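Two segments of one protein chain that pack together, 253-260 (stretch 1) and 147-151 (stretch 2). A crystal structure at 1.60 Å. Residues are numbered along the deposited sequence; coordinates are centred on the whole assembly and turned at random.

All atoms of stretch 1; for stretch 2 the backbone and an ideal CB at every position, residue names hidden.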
# COMPACT_ATOMS: atom_id res chain seq x y z
N ARG B 253 2.50 10.75 -22.98
CA ARG B 253 3.76 11.02 -23.67
C ARG B 253 4.93 10.99 -22.72
O ARG B 253 5.99 10.42 -23.03
CB ARG B 253 3.64 12.36 -24.39
CG ARG B 253 4.95 12.97 -24.81
CD ARG B 253 5.58 12.22 -25.98
NE ARG B 253 6.91 12.77 -26.24
CZ ARG B 253 8.01 12.04 -26.38
NH1 ARG B 253 7.96 10.72 -26.30
NH2 ARG B 253 9.16 12.65 -26.61
N ALA B 254 4.75 11.59 -21.53
CA ALA B 254 5.82 11.65 -20.55
C ALA B 254 6.27 10.26 -20.11
O ALA B 254 7.46 10.01 -19.96
CB ALA B 254 5.37 12.46 -19.36
N ILE B 255 5.32 9.34 -19.91
CA ILE B 255 5.68 8.01 -19.43
C ILE B 255 6.45 7.26 -20.50
O ILE B 255 7.46 6.62 -20.20
CB ILE B 255 4.42 7.26 -18.98
CG1 ILE B 255 3.98 7.79 -17.60
CG2 ILE B 255 4.69 5.75 -18.89
CD1 ILE B 255 2.63 7.30 -17.14
N THR B 256 6.02 7.36 -21.76
CA THR B 256 6.79 6.75 -22.84
C THR B 256 8.21 7.30 -22.89
O THR B 256 9.19 6.55 -23.03
CB THR B 256 6.09 6.98 -24.17
OG1 THR B 256 4.77 6.43 -24.10
CG2 THR B 256 6.87 6.32 -25.29
N TRP B 257 8.36 8.62 -22.74
CA TRP B 257 9.68 9.25 -22.77
C TRP B 257 10.53 8.81 -21.58
O TRP B 257 11.73 8.54 -21.74
CB TRP B 257 9.48 10.76 -22.80
CG TRP B 257 10.72 11.58 -22.69
CD1 TRP B 257 11.55 11.94 -23.72
CD2 TRP B 257 11.27 12.16 -21.51
NE1 TRP B 257 12.60 12.70 -23.24
CE2 TRP B 257 12.44 12.86 -21.88
CE3 TRP B 257 10.89 12.18 -20.17
CZ2 TRP B 257 13.23 13.53 -20.96
CZ3 TRP B 257 11.66 12.88 -19.26
CH2 TRP B 257 12.82 13.54 -19.66
N MET B 258 9.93 8.70 -20.41
CA MET B 258 10.66 8.34 -19.21
C MET B 258 11.35 6.99 -19.33
O MET B 258 12.49 6.82 -18.90
CB MET B 258 9.71 8.26 -18.02
CG MET B 258 9.38 9.53 -17.36
SD MET B 258 8.12 9.11 -16.13
CE MET B 258 7.20 10.63 -16.26
N VAL B 259 10.63 5.98 -19.83
CA VAL B 259 11.12 4.61 -19.72
C VAL B 259 12.02 4.22 -20.89
O VAL B 259 12.67 3.17 -20.82
CB VAL B 259 9.94 3.62 -19.60
CG1 VAL B 259 9.10 3.98 -18.37
CG2 VAL B 259 9.08 3.62 -20.85
N ASN B 260 12.13 5.05 -21.91
CA ASN B 260 12.86 4.64 -23.12
C ASN B 260 14.27 5.19 -23.29
O ASN B 260 14.75 5.99 -22.46
CB ASN B 260 12.03 5.04 -24.33
CG ASN B 260 11.00 3.99 -24.70
OD1 ASN B 260 11.36 2.84 -24.95
ND2 ASN B 260 9.72 4.36 -24.71
N UNK B 147 16.54 10.81 -12.34
CA UNK B 147 17.23 10.87 -13.62
C UNK B 147 16.51 11.77 -14.61
O UNK B 147 17.15 12.31 -15.53
CB UNK B 147 17.38 9.46 -14.21
N UNK B 148 15.20 11.91 -14.45
CA UNK B 148 14.36 12.60 -15.41
C UNK B 148 13.25 13.30 -14.64
O UNK B 148 12.75 12.76 -13.64
CB UNK B 148 13.79 11.64 -16.45
N UNK B 149 12.85 14.48 -15.12
CA UNK B 149 11.82 15.32 -14.50
C UNK B 149 10.96 15.92 -15.59
O UNK B 149 11.49 16.39 -16.61
CB UNK B 149 12.44 16.42 -13.63
N UNK B 150 9.65 15.92 -15.38
CA UNK B 150 8.68 16.37 -16.37
C UNK B 150 7.72 17.37 -15.74
O UNK B 150 6.64 17.02 -15.22
CB UNK B 150 7.91 15.18 -16.96
N UNK B 151 8.04 18.66 -15.79
CA UNK B 151 7.07 19.69 -15.38
C UNK B 151 6.02 19.90 -16.46
O UNK B 151 6.35 20.15 -17.62
CB UNK B 151 7.78 21.01 -15.08

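Stretch 1 is mostly helix, and positions 148 to 151 of stretch 2 form a strand that runs nearly antiparallel to it, the two axes approaching to 9.6 Å at an angle of 167°. Such a strand presents alternate side chains to the helix, so positions 148 and 150 can be expected to do most of the work.

Position 147 lies just before the strand, with phi/psi of -80/-27. Its ideal CB has no atom of stretch 1 within 5.5 Å, so the contact sets almost no preference and many residues would be tolerated. The deposited residue is Ala147, which takes no part in the packing.

Position 148 has extended backbone angles, -146/145, and its CA-to-CB bond points toward the helix. The ideal CB sits 3.7 Å from CZ3 of Trp257 and 5.0 Å from CG of Met258, so the first part of the side chain must be compatible with an aromatic ring. Farther along lies the C-terminal end of the helix, where the carbonyl groups of Trp257 and Met258 lack the i+4 amide partners that earlier turns enjoy within this stretch. A long chain with an apolar stem and a donor at its tip would suit, so lysine or arginine are good candidates; a shorter apolar residue could cover the ring but would leave the carbonyls unanswered. The residue is Lys148. Its chain is nearly extended, m at chi1 and t thereafter, and CD lies over one face of the Trp257 ring, 4.2 Å from the centroid of the six-membered ring, a CH-pi contact. The ammonium group then reaches the helix end: NZ donates a hydrogen bond to O of Met258 at 3.0 Å and a weak one to O of Trp257 at 3.4 Å. The cation is also above the ring, but at 5.1 Å from NZ to the centroid of the Trp257 six-membered ring any attraction is weak at most.

At position 149 the CA-to-CB bond points away from the helix, and nothing of stretch 1 is near the ideal CB. The visible atoms therefore hardly discriminate among residues that favor extended conformations. Ala149 is found, and its small contribution comes through the backbone, whose O is 4.4 Å from CH2 of Trp257.

Position 150 again points toward the helix. Its ideal CB is 4.4 Å from CB of Ala254, 4.7 Å from CE of Met258 and 5.0 Å from CZ3 of Trp257, an entirely apolar setting with modest room. Valine or isoleucine would suit both this setting and the strand. Val150 uses both methyl groups: CG1 packs 3.8 Å from CB of Ala254, while CG2 lies 3.6 Å from CZ3 of Trp257 and 4.0 Å from CE of Met258.

Position 151 is beyond the reach of stretch 1, and its phi of -77 is compatible with proline among many others. Pro151 makes no contact with the helix.

Stretch 2 147-151: AKAVP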
# COMPACT_ATOMS: atom_id res chain seq x y z
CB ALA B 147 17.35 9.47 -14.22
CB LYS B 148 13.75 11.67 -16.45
CG LYS B 148 14.79 10.89 -17.24
CD LYS B 148 14.14 9.99 -18.26
CE LYS B 148 15.18 9.07 -18.89
NZ LYS B 148 14.69 8.47 -20.15
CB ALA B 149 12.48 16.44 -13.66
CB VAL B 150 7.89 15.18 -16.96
CG1 VAL B 150 6.94 15.66 -18.03
CG2 VAL B 150 8.82 14.11 -17.52
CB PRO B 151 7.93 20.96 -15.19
CG PRO B 151 9.33 20.48 -15.17
CD PRO B 151 9.38 19.23 -16.02
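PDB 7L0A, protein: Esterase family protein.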